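Local structure of Lin1840 protein (Listeria innocua serovar 6a, 4ZOC) at residues I102-G107 with G507-V512; I393-P398 with V461-E466; I419-G424 with R534-L539; I502-G507 with L522-F527. The protein probably hydrolyses terminal, non-reducing beta-D-glucosyl residues with release of beta-D-glucose, as a family 3 glycoside hydrolase linked to beta-1,2-glucan breakdown. The protein carries 2 engineered substitutions. One frame throughout, in Å; residues are numbered along the deposited sequence.

Contact 1 of 4, residues I102-G107 with G507-V512; sequences IPLALG and GRPLEV
This is a piece of the interface between the two catalytic-region domains of a family 3 glycoside hydrolase: the first turn of helix 103-108, from the N-terminal TIM-barrel part, meets the loop that follows strand 500-505 in the C-terminal part. I102 sits at the N-cap position, and the turn closes behind it when L106 N reaches I102 O at 3.0 Å. The contact is small and wholly apolar on the helix side, with two side-chain tips pressed on a mostly backbone surface. I102 holds CG1 in the crowded position between its backbone N and carbonyl carbon (chi1 57°), and from there the chain runs on extended, so that CD1 comes to 3.7 Å from G507 CA. L104 has CG anti to its backbone N (chi1 -170°); its CD2 branch lies 4.0 Å from P509 CD, the leucine crossing the proline ring obliquely. The same methyl is also 4.0 Å from the carbonyl oxygen G507 O, so L104 spans the loop from glycine to proline. R508, between them, turns its CB away from the helix, and its guanidinium group is held by a salt bridge to E466 and by the carbonyls of P145, R146, W470 and G475. Around this buried joint, I102 and F527 share a backbone hydrogen bond, A105 packs on W526, and L106 faces helices 112-128 and 361-374.

Contact 2 of 4, residues I393-P398 with V461-E466; sequences IALVGP and VLALGE
V461 is the middle of the apolar packing here, with one methyl for each of two neighbours on the adjoining strand. Its CG2 meets I393 CG2 at 3.6 Å, while CG1, anti to the backbone N (chi1 173°), lies 3.8 Å from L395 CD1. That leucine methyl also reaches A463 CB, so L395 bridges two residues of strand 459-465 on the face it shares with V461. V396 and L462 occupy the other face, where their side chains cross obliquely, V396 CG2 3.7 Å from L462 CD1. Between the two faces runs the parallel pairing, the strand directions 21° apart. V461 N donates to A394 O, and V396 N answers with a bond to V461 O at 2.9 Å, so V461 is gripped through both its N-H and its carbonyl. A463 N then meets V396 O at 2.8 Å, nearly along the C=O axis. Beyond that point the pairing changes character: P398 has no N-H to give, and its CD instead sits 3.1 Å from A463 O. At phi 115° the G397 backbone would press a CB against the V396 carbonyl oxygen, and A463 O closes in on the same spot from across the strand. These are inner strands of the mixed sheet in the C-terminal domain, between 432-436 and 500-505; L462 and L464 pack against helix 484-494, and L395 against V421 of helix 421-426.

Contact 3 of 4, residues I419-G424 with R534-L539; sequences INVETG and RVTADL
One face of the R534 guanidinium is roofed by I419, whose CD1 stands 3.4 Å above the plane, offset toward the rim. CG1 lies over the same face, 3.5 Å from R534 NH1, and CG2 continues the contact down to the arginine CG. The isoleucine thus crosses the arginine obliquely, methylene and methyl against the flat group and branch methyl against its stem, which is extended from CG to NE. The arginine's polar atoms look elsewhere: R534 NE pairs with E427 and NH1 with E531, two salt bridges that probably fix the rotation of the plane under I419. The contact belongs to the C-terminal domain, where the first turn of helix 421-426 meets helix 532-541. N420 caps the former: its OD1 takes T423 N at 2.9 Å and T423 OG1 at 2.7 Å, both from above the carbonyl plane. The CA atoms come nearest at G424 and R534, 4.6 Å apart; a side chain pointing from this glycine would run into R534 N. G424 O also touches A537 CB at 3.4 Å. Earlier on the shorter helix, V421 CG1 lies a loose 4.5 Å from T536 CG2, and both residues pack on F505 of strand 500-505.

Contact 4 of 4, residues I502-G507 with L522-F527; sequences ITLFNG and LLELWF
L525 fits its side chain along the F505 ring: CB sits over one face, 4.0 Å from the ring centroid, and CD1 lies 3.6 Å from F505 CZ. The same methyl touches T503 CB, filling the angle between threonine and phenylalanine. On the other face of the sheet, L522 CD1 nestles beside I502 CG2, the two side chains pointing the same way. Strands 500-505 and 521-524 are the parallel pair of a beta-alpha-beta unit, crossing over through helix 513-517, and straight bonds such as L504 N to L523 O at 2.8 Å hold them together. At the end of its strand E524 bends at chi2 (68°) and meets N506, just past the other strand, tip to tip, amide and carboxylate nearly coplanar. N506 ND2 donates to the syn lone pair of E524 OE2 at 2.9 Å, and also bonds R508 O. Beside it N506 OD1 and E524 OE1 are only 2.4 Å apart. E524 OE1 accepts from W526 N, which comes from above the carboxylate plane, and E524 CG lies 3.5 Å above one face of the indole, whose edge meets N506 O. The F527 ring lays one face against the N506 backbone, with CE2 3.5 Å from N506 C.

In the fold
Contacts 2, 3 and 4 all lie in the C-terminal domain, their centres 10 to 12 Å apart. Contacts 2 and 4 pair strands of one mixed sheet, joined where 459-465 runs beside 500-505. Contact 3 lies on one side of that sheet, V421 and T536 packing on F505. Contact 1 is the tie to the TIM-barrel part; its centre is about 8 Å from that of contact 4. Along the chain, contact 2 is nested inside contact 1 and closes before contact 4 opens; contact 4 is nested within contact 3, and both cross contact 1. Through the shared G507, the E466-R508 salt bridge and the F527-I102 backbone bond, residues just past the strand ends help form the domain junction.

Contact 1 of 4, residues I102-G107 with G507-V512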
loop_
_atom_site.group_PDB
_atom_site.type_symbol
_atom_site.label_atom_id
_atom_site.label_comp_id
_atom_site.label_asym_id
_atom_site.label_seq_id
_atom_site.Cartn_x
_atom_site.Cartn_y
_atom_site.Cartn_z
ATOM N N ILE A 102 -5.476 12.330 -22.870
ATOM C CA ILE A 102 -6.001 11.727 -21.600
ATOM C C ILE A 102 -5.705 12.606 -20.399
ATOM O O ILE A 102 -4.751 13.357 -20.420
ATOM C CB ILE A 102 -5.484 10.296 -21.339
ATOM C CG1 ILE A 102 -3.939 10.199 -21.308
ATOM C CG2 ILE A 102 -6.104 9.337 -22.303
ATOM C CD1 ILE A 102 -3.407 8.917 -20.713
ATOM N N PRO A 103 -6.565 12.558 -19.354
ATOM C CA PRO A 103 -6.315 13.481 -18.273
ATOM C C PRO A 103 -4.900 13.466 -17.638
ATOM O O PRO A 103 -4.431 14.525 -17.232
ATOM C CB PRO A 103 -7.431 13.132 -17.287
ATOM C CG PRO A 103 -8.554 12.756 -18.203
ATOM C CD PRO A 103 -7.903 11.989 -19.276
ATOM N N LEU A 104 -4.278 12.289 -17.507
ATOM C CA LEU A 104 -2.944 12.179 -16.878
ATOM C C LEU A 104 -1.966 13.007 -17.722
ATOM O O LEU A 104 -1.113 13.658 -17.192
ATOM C CB LEU A 104 -2.552 10.716 -16.781
ATOM C CG LEU A 104 -1.291 10.503 -15.933
ATOM C CD1 LEU A 104 -1.303 11.248 -14.603
ATOM C CD2 LEU A 104 -1.000 9.049 -15.762
ATOM N N ALA A 105 -2.127 12.985 -19.044
ATOM C CA ALA A 105 -1.315 13.824 -19.954
ATOM C C ALA A 105 -1.631 15.311 -19.722
ATOM O O ALA A 105 -0.742 16.169 -19.649
ATOM C CB ALA A 105 -1.550 13.444 -21.371
ATOM N N LEU A 106 -2.905 15.637 -19.590
ATOM C CA LEU A 106 -3.267 17.017 -19.338
ATOM C C LEU A 106 -2.609 17.492 -18.027
ATOM O O LEU A 106 -2.322 18.632 -17.869
ATOM C CB LEU A 106 -4.785 17.247 -19.339
ATOM C CG LEU A 106 -5.503 16.943 -20.655
ATOM C CD1 LEU A 106 -6.999 17.079 -20.543
ATOM C CD2 LEU A 106 -4.960 17.814 -21.754
ATOM N N GLY A 107 -2.475 16.632 -17.053
ATOM C CA GLY A 107 -1.855 16.962 -15.761
ATOM C C GLY A 107 -0.411 17.403 -16.097
ATOM O O GLY A 107 0.076 18.413 -15.616
ATOM N N GLY A 507 -1.093 4.891 -21.010
ATOM C CA GLY A 507 -2.062 5.488 -20.103
ATOM C C GLY A 507 -1.646 5.502 -18.672
ATOM O O GLY A 507 -2.436 5.881 -17.827
ATOM N N ARG A 508 -0.436 5.030 -18.360
ATOM C CA ARG A 508 0.096 4.925 -16.958
ATOM C C ARG A 508 1.586 5.088 -16.991
ATOM O O ARG A 508 2.195 4.774 -17.998
ATOM C CB ARG A 508 -0.199 3.542 -16.294
ATOM C CG ARG A 508 0.226 2.360 -17.195
ATOM C CD ARG A 508 0.455 1.046 -16.499
ATOM N NE ARG A 508 -0.763 0.646 -15.828
ATOM C CZ ARG A 508 -1.803 0.088 -16.446
ATOM N NH1 ARG A 508 -1.771 -0.133 -17.738
ATOM N NH2 ARG A 508 -2.862 -0.276 -15.766
ATOM N N PRO A 509 2.202 5.593 -15.880
ATOM C CA PRO A 509 3.660 5.359 -15.695
ATOM C C PRO A 509 3.998 3.908 -15.903
ATOM O O PRO A 509 3.193 2.984 -15.572
ATOM C CB PRO A 509 3.864 5.735 -14.232
ATOM C CG PRO A 509 2.770 6.803 -13.968
ATOM C CD PRO A 509 1.615 6.174 -14.650
ATOM N N LEU A 510 5.159 3.690 -16.496
ATOM C CA LEU A 510 5.636 2.338 -16.798
ATOM C C LEU A 510 7.085 2.272 -16.318
ATOM O O LEU A 510 7.732 3.329 -16.127
ATOM C CB LEU A 510 5.584 2.042 -18.290
ATOM C CG LEU A 510 4.163 1.789 -18.803
ATOM C CD1 LEU A 510 4.221 2.040 -20.295
ATOM C CD2 LEU A 510 3.570 0.451 -18.368
ATOM N N GLU A 511 7.616 1.077 -16.275
ATOM C CA GLU A 511 9.070 0.877 -16.088
ATOM C C GLU A 511 9.825 1.204 -17.407
ATOM O O GLU A 511 9.752 0.470 -18.408
ATOM C CB GLU A 511 9.380 -0.559 -15.695
ATOM C CG GLU A 511 8.735 -1.069 -14.424
ATOM C CD GLU A 511 9.176 -2.484 -14.023
ATOM O OE1 GLU A 511 10.168 -3.043 -14.615
ATOM O OE2 GLU A 511 8.525 -3.041 -13.112
ATOM N N VAL A 512 10.468 2.353 -17.437
ATOM C CA VAL A 512 11.065 2.806 -18.650
ATOM C C VAL A 512 12.598 2.825 -18.621
ATOM O O VAL A 512 13.253 3.288 -19.624
ATOM C CB VAL A 512 10.480 4.141 -19.140
ATOM C CG1 VAL A 512 8.986 4.030 -19.398
ATOM C CG2 VAL A 512 10.888 5.292 -18.222
#

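Contact 2 of 4, residues I393-P398 with V461-E466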
loop_
_atom_site.group_PDB
_atom_site.type_symbol
_atom_site.label_atom_id
_atom_site.label_comp_id
_atom_site.label_asym_id
_atom_site.label_seq_id
_atom_site.Cartn_x
_atom_site.Cartn_y
_atom_site.Cartn_z
ATOM N N ILE A 393 13.943 8.871 -41.855
ATOM C CA ILE A 393 13.384 8.260 -40.650
ATOM C C ILE A 393 12.948 6.843 -40.966
ATOM O O ILE A 393 12.142 6.580 -41.873
ATOM C CB ILE A 393 12.147 9.037 -40.152
ATOM C CG1 ILE A 393 12.589 10.397 -39.641
ATOM C CG2 ILE A 393 11.452 8.198 -39.064
ATOM C CD1 ILE A 393 11.430 11.370 -39.334
ATOM N N ALA A 394 13.445 5.901 -40.203
ATOM C CA ALA A 394 12.794 4.584 -40.097
ATOM C C ALA A 394 11.873 4.618 -38.877
ATOM O O ALA A 394 12.296 4.784 -37.718
ATOM C CB ALA A 394 13.812 3.460 -39.948
ATOM N N LEU A 395 10.604 4.461 -39.182
ATOM C CA LEU A 395 9.506 4.496 -38.188
ATOM C C LEU A 395 9.133 3.039 -37.931
ATOM O O LEU A 395 8.609 2.347 -38.800
ATOM C CB LEU A 395 8.301 5.288 -38.735
ATOM C CG LEU A 395 7.062 5.194 -37.839
ATOM C CD1 LEU A 395 7.244 5.757 -36.449
ATOM C CD2 LEU A 395 5.919 5.891 -38.501
ATOM N N VAL A 396 9.430 2.547 -36.761
ATOM C CA VAL A 396 9.191 1.147 -36.501
ATOM C C VAL A 396 8.462 0.901 -35.187
ATOM O O VAL A 396 8.595 1.695 -34.249
ATOM C CB VAL A 396 10.482 0.297 -36.567
ATOM C CG1 VAL A 396 11.319 0.588 -37.844
ATOM C CG2 VAL A 396 11.351 0.612 -35.448
ATOM N N GLY A 397 7.746 -0.227 -35.121
ATOM C CA GLY A 397 7.110 -0.649 -33.912
ATOM C C GLY A 397 5.610 -0.686 -33.903
ATOM O O GLY A 397 4.975 -0.440 -34.913
ATOM N N PRO A 398 5.034 -1.046 -32.756
ATOM C CA PRO A 398 3.584 -1.237 -32.682
ATOM C C PRO A 398 2.718 -0.006 -32.727
ATOM O O PRO A 398 1.530 -0.157 -33.097
ATOM C CB PRO A 398 3.397 -2.003 -31.401
ATOM C CG PRO A 398 4.565 -1.663 -30.563
ATOM C CD PRO A 398 5.697 -1.470 -31.531
ATOM N N VAL A 461 12.765 6.254 -35.413
ATOM C CA VAL A 461 11.696 6.633 -34.511
ATOM C C VAL A 461 11.031 5.277 -34.146
ATOM O O VAL A 461 10.312 4.649 -34.998
ATOM C CB VAL A 461 10.662 7.605 -35.171
ATOM C CG1 VAL A 461 9.464 7.816 -34.213
ATOM C CG2 VAL A 461 11.186 8.948 -35.527
ATOM N N LEU A 462 11.192 4.855 -32.872
ATOM C CA LEU A 462 10.773 3.561 -32.387
ATOM C C LEU A 462 9.501 3.876 -31.618
ATOM O O LEU A 462 9.533 4.479 -30.546
ATOM C CB LEU A 462 11.820 2.981 -31.467
ATOM C CG LEU A 462 11.449 1.660 -30.799
ATOM C CD1 LEU A 462 10.960 0.560 -31.760
ATOM C CD2 LEU A 462 12.649 1.075 -30.035
ATOM N N ALA A 463 8.378 3.513 -32.187
ATOM C CA ALA A 463 7.077 3.871 -31.612
ATOM C C ALA A 463 6.520 2.695 -30.848
ATOM O O ALA A 463 6.048 1.656 -31.449
ATOM C CB ALA A 463 6.114 4.351 -32.737
ATOM N N LEU A 464 6.572 2.822 -29.529
ATOM C CA LEU A 464 6.139 1.785 -28.596
ATOM C C LEU A 464 4.918 2.170 -27.809
ATOM O O LEU A 464 4.620 3.350 -27.587
ATOM C CB LEU A 464 7.233 1.518 -27.555
ATOM C CG LEU A 464 8.623 1.166 -28.141
ATOM C CD1 LEU A 464 9.626 0.987 -26.989
ATOM C CD2 LEU A 464 8.503 -0.063 -28.989
ATOM N N GLY A 465 4.234 1.180 -27.279
ATOM C CA GLY A 465 3.167 1.574 -26.339
ATOM C C GLY A 465 2.122 0.542 -25.986
ATOM O O GLY A 465 2.194 -0.622 -26.358
ATOM N N GLU A 466 1.205 0.997 -25.129
ATOM C CA GLU A 466 0.134 0.192 -24.684
ATOM C C GLU A 466 -1.066 0.259 -25.602
ATOM O O GLU A 466 -1.384 1.297 -26.106
ATOM C CB GLU A 466 -0.362 0.654 -23.290
ATOM C CG GLU A 466 0.685 0.591 -22.149
ATOM C CD GLU A 466 0.060 0.920 -20.814
ATOM O OE1 GLU A 466 -0.490 2.049 -20.684
ATOM O OE2 GLU A 466 0.126 0.027 -19.892
#

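Contact 3 of 4, residues I419-G424 with R534-L539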
loop_
_atom_site.group_PDB
_atom_site.type_symbol
_atom_site.label_atom_id
_atom_site.label_comp_id
_atom_site.label_asym_id
_atom_site.label_seq_id
_atom_site.Cartn_x
_atom_site.Cartn_y
_atom_site.Cartn_z
ATOM N N ILE A 419 -5.219 10.858 -36.236
ATOM C CA ILE A 419 -4.057 10.884 -37.087
ATOM C C ILE A 419 -3.022 9.971 -36.465
ATOM O O ILE A 419 -2.496 10.285 -35.355
ATOM C CB ILE A 419 -3.488 12.306 -37.225
ATOM C CG1 ILE A 419 -4.532 13.357 -37.714
ATOM C CG2 ILE A 419 -2.237 12.341 -38.123
ATOM C CD1 ILE A 419 -5.132 13.096 -39.040
ATOM N N ASN A 420 -2.703 8.857 -37.138
ATOM C CA ASN A 420 -1.674 7.951 -36.621
ATOM C C ASN A 420 -0.252 8.505 -36.787
ATOM O O ASN A 420 -0.012 9.589 -37.399
ATOM C CB ASN A 420 -1.873 6.539 -37.120
ATOM C CG ASN A 420 -1.482 6.360 -38.594
ATOM O OD1 ASN A 420 -1.087 7.311 -39.254
ATOM N ND2 ASN A 420 -1.513 5.145 -39.060
ATOM N N VAL A 421 0.733 7.810 -36.199
ATOM C CA VAL A 421 2.079 8.325 -36.228
ATOM C C VAL A 421 2.637 8.389 -37.656
ATOM O O VAL A 421 3.230 9.399 -38.000
ATOM C CB VAL A 421 2.991 7.533 -35.311
ATOM C CG1 VAL A 421 4.400 8.064 -35.376
ATOM C CG2 VAL A 421 2.457 7.637 -33.881
ATOM N N GLU A 422 2.465 7.320 -38.457
ATOM C CA GLU A 422 2.940 7.348 -39.823
ATOM C C GLU A 422 2.363 8.543 -40.593
ATOM O O GLU A 422 3.103 9.311 -41.219
ATOM C CB GLU A 422 2.628 6.045 -40.605
ATOM C CG GLU A 422 3.046 6.169 -42.074
ATOM C CD GLU A 422 2.798 4.906 -42.908
ATOM O OE1 GLU A 422 2.194 3.947 -42.405
ATOM O OE2 GLU A 422 3.283 4.879 -44.062
ATOM N N THR A 423 1.069 8.742 -40.498
ATOM C CA THR A 423 0.386 9.787 -41.260
ATOM C C THR A 423 0.886 11.158 -40.815
ATOM O O THR A 423 1.163 12.031 -41.648
ATOM C CB THR A 423 -1.135 9.646 -41.144
ATOM O OG1 THR A 423 -1.520 8.394 -41.687
ATOM C CG2 THR A 423 -1.896 10.789 -41.884
ATOM N N GLY A 424 1.035 11.338 -39.511
ATOM C CA GLY A 424 1.540 12.596 -38.950
ATOM C C GLY A 424 2.975 12.860 -39.436
ATOM O O GLY A 424 3.296 13.966 -39.914
ATOM N N ARG A 534 0.172 14.328 -35.435
ATOM C CA ARG A 534 0.606 15.693 -35.749
ATOM C C ARG A 534 1.312 16.239 -34.534
ATOM O O ARG A 534 2.346 16.855 -34.652
ATOM C CB ARG A 534 -0.510 16.591 -36.094
ATOM C CG ARG A 534 -1.224 16.097 -37.319
ATOM C CD ARG A 534 -2.214 17.103 -37.869
ATOM N NE ARG A 534 -2.693 16.646 -39.185
ATOM C CZ ARG A 534 -3.978 16.523 -39.563
ATOM N NH1 ARG A 534 -5.005 16.704 -38.750
ATOM N NH2 ARG A 534 -4.251 16.139 -40.782
ATOM N N VAL A 535 0.789 15.935 -33.338
ATOM C CA VAL A 535 1.490 16.278 -32.108
ATOM C C VAL A 535 2.934 15.697 -32.113
ATOM O O VAL A 535 3.913 16.370 -31.777
ATOM C CB VAL A 535 0.703 15.766 -30.860
ATOM C CG1 VAL A 535 1.475 15.852 -29.580
ATOM C CG2 VAL A 535 -0.624 16.480 -30.690
ATOM N N THR A 536 3.014 14.414 -32.404
ATOM C CA THR A 536 4.254 13.686 -32.457
ATOM C C THR A 536 5.204 14.342 -33.502
ATOM O O THR A 536 6.384 14.639 -33.196
ATOM C CB THR A 536 4.023 12.241 -32.754
ATOM O OG1 THR A 536 3.113 11.657 -31.771
ATOM C CG2 THR A 536 5.287 11.521 -32.704
ATOM N N ALA A 537 4.706 14.535 -34.714
ATOM C CA ALA A 537 5.554 15.125 -35.787
ATOM C C ALA A 537 6.046 16.533 -35.431
ATOM O O ALA A 537 7.250 16.867 -35.627
ATOM C CB ALA A 537 4.778 15.131 -37.094
ATOM N N ASP A 538 5.161 17.364 -34.894
ATOM C CA ASP A 538 5.532 18.721 -34.500
ATOM C C ASP A 538 6.580 18.764 -33.377
ATOM O O ASP A 538 7.514 19.549 -33.463
ATOM C CB ASP A 538 4.344 19.523 -34.086
ATOM C CG ASP A 538 3.422 19.870 -35.268
ATOM O OD1 ASP A 538 3.752 19.616 -36.456
ATOM O OD2 ASP A 538 2.342 20.363 -34.987
ATOM N N LEU A 539 6.468 17.869 -32.389
ATOM C CA LEU A 539 7.433 17.879 -31.350
ATOM C C LEU A 539 8.769 17.352 -31.869
ATOM O O LEU A 539 9.809 17.889 -31.506
ATOM C CB LEU A 539 6.972 17.044 -30.181
ATOM C CG LEU A 539 5.815 17.729 -29.446
ATOM C CD1 LEU A 539 5.168 16.684 -28.572
ATOM C CD2 LEU A 539 6.238 18.863 -28.573
#

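Contact 4 of 4, residues I502-G507 with L522-F527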
loop_
_atom_site.group_PDB
_atom_site.type_symbol
_atom_site.label_atom_id
_atom_site.label_comp_id
_atom_site.label_asym_id
_atom_site.label_seq_id
_atom_site.Cartn_x
_atom_site.Cartn_y
_atom_site.Cartn_z
ATOM N N ILE A 502 12.611 7.092 -29.020
ATOM C CA ILE A 502 11.449 6.284 -28.662
ATOM C C ILE A 502 10.271 7.244 -28.413
ATOM O O ILE A 502 10.371 8.223 -27.600
ATOM C CB ILE A 502 11.694 5.380 -27.428
ATOM C CG1 ILE A 502 12.573 4.194 -27.807
ATOM C CG2 ILE A 502 10.366 4.757 -26.905
ATOM C CD1 ILE A 502 13.133 3.322 -26.660
ATOM N N THR A 503 9.166 7.010 -29.108
ATOM C CA THR A 503 7.972 7.818 -28.889
ATOM C C THR A 503 7.037 6.845 -28.214
ATOM O O THR A 503 6.642 5.902 -28.792
ATOM C CB THR A 503 7.349 8.337 -30.232
ATOM O OG1 THR A 503 7.245 7.253 -31.115
ATOM C CG2 THR A 503 8.224 9.324 -30.924
ATOM N N LEU A 504 6.742 7.081 -26.929
ATOM C CA LEU A 504 5.974 6.203 -26.107
ATOM C C LEU A 504 4.536 6.657 -25.937
ATOM O O LEU A 504 4.262 7.796 -25.604
ATOM C CB LEU A 504 6.664 6.035 -24.730
ATOM C CG LEU A 504 6.033 5.044 -23.729
ATOM C CD1 LEU A 504 6.193 3.618 -24.177
ATOM C CD2 LEU A 504 6.745 5.227 -22.375
ATOM N N PHE A 505 3.628 5.729 -26.191
ATOM C CA PHE A 505 2.151 5.965 -26.019
ATOM C C PHE A 505 1.584 5.018 -24.979
ATOM O O PHE A 505 1.815 3.789 -24.987
ATOM C CB PHE A 505 1.470 5.764 -27.343
ATOM C CG PHE A 505 1.940 6.711 -28.404
ATOM C CD1 PHE A 505 3.083 6.465 -29.126
ATOM C CD2 PHE A 505 1.203 7.816 -28.696
ATOM C CE1 PHE A 505 3.517 7.353 -30.089
ATOM C CE2 PHE A 505 1.604 8.672 -29.675
ATOM C CZ PHE A 505 2.764 8.462 -30.372
ATOM N N ASN A 506 0.850 5.576 -24.028
ATOM C CA ASN A 506 0.528 4.837 -22.848
ATOM C C ASN A 506 -0.410 5.616 -21.935
ATOM O O ASN A 506 -0.500 6.800 -22.061
ATOM C CB ASN A 506 1.777 4.430 -22.062
ATOM C CG ASN A 506 2.680 5.563 -21.729
ATOM O OD1 ASN A 506 3.113 6.280 -22.629
ATOM N ND2 ASN A 506 3.023 5.750 -20.438
ATOM N N GLY A 507 -1.093 4.891 -21.010
ATOM C CA GLY A 507 -2.062 5.488 -20.103
ATOM C C GLY A 507 -1.646 5.502 -18.672
ATOM O O GLY A 507 -2.436 5.881 -17.827
ATOM N N LEU A 522 13.827 10.013 -25.700
ATOM C CA LEU A 522 12.606 9.338 -25.129
ATOM C C LEU A 522 11.542 10.407 -24.873
ATOM O O LEU A 522 11.755 11.356 -24.131
ATOM C CB LEU A 522 12.901 8.560 -23.825
ATOM C CG LEU A 522 11.682 8.054 -23.094
ATOM C CD1 LEU A 522 10.994 7.043 -23.972
ATOM C CD2 LEU A 522 12.125 7.363 -21.783
ATOM N N LEU A 523 10.465 10.303 -25.646
ATOM C CA LEU A 523 9.358 11.271 -25.665
ATOM C C LEU A 523 8.038 10.567 -25.258
ATOM O O LEU A 523 7.566 9.605 -25.900
ATOM C CB LEU A 523 9.247 11.894 -27.051
ATOM C CG LEU A 523 8.148 13.021 -27.226
ATOM C CD1 LEU A 523 8.387 14.186 -26.286
ATOM C CD2 LEU A 523 8.008 13.423 -28.701
ATOM N N GLU A 524 7.498 11.030 -24.142
ATOM C CA GLU A 524 6.280 10.510 -23.566
ATOM C C GLU A 524 5.088 11.276 -24.099
ATOM O O GLU A 524 4.877 12.452 -23.755
ATOM C CB GLU A 524 6.383 10.578 -22.037
ATOM C CG GLU A 524 5.045 10.292 -21.309
ATOM C CD GLU A 524 4.577 8.865 -21.460
ATOM O OE1 GLU A 524 4.009 8.536 -22.563
ATOM O OE2 GLU A 524 4.800 8.086 -20.510
ATOM N N LEU A 525 4.372 10.645 -25.005
ATOM C CA LEU A 525 3.186 11.266 -25.663
ATOM C C LEU A 525 1.908 10.938 -24.966
ATOM O O LEU A 525 0.878 11.545 -25.329
ATOM C CB LEU A 525 3.020 10.800 -27.113
ATOM C CG LEU A 525 4.128 11.509 -27.848
ATOM C CD1 LEU A 525 5.021 10.629 -28.649
ATOM C CD2 LEU A 525 3.933 12.883 -28.356
ATOM N N TRP A 526 1.944 9.991 -24.009
ATOM C CA TRP A 526 0.726 9.454 -23.371
ATOM C C TRP A 526 -0.245 8.994 -24.503
ATOM O O TRP A 526 0.165 8.337 -25.466
ATOM C CB TRP A 526 0.107 10.482 -22.463
ATOM C CG TRP A 526 1.025 10.930 -21.343
ATOM C CD1 TRP A 526 1.609 12.153 -21.183
ATOM C CD2 TRP A 526 1.330 10.183 -20.159
ATOM N NE1 TRP A 526 2.304 12.190 -19.965
ATOM C CE2 TRP A 526 2.114 11.010 -19.311
ATOM C CE3 TRP A 526 0.981 8.904 -19.703
ATOM C CZ2 TRP A 526 2.624 10.544 -18.047
ATOM C CZ3 TRP A 526 1.445 8.482 -18.433
ATOM C CH2 TRP A 526 2.252 9.311 -17.636
ATOM N N PHE A 527 -1.522 9.299 -24.411
ATOM C CA PHE A 527 -2.382 9.200 -25.607
ATOM C C PHE A 527 -2.879 10.605 -25.919
ATOM O O PHE A 527 -3.615 11.197 -25.166
ATOM C CB PHE A 527 -3.520 8.230 -25.360
ATOM C CG PHE A 527 -3.088 6.807 -25.213
ATOM C CD1 PHE A 527 -2.336 6.160 -26.197
ATOM C CD2 PHE A 527 -3.417 6.084 -24.045
ATOM C CE1 PHE A 527 -2.060 4.806 -26.106
ATOM C CE2 PHE A 527 -3.116 4.780 -23.953
ATOM C CZ PHE A 527 -2.437 4.123 -24.969
#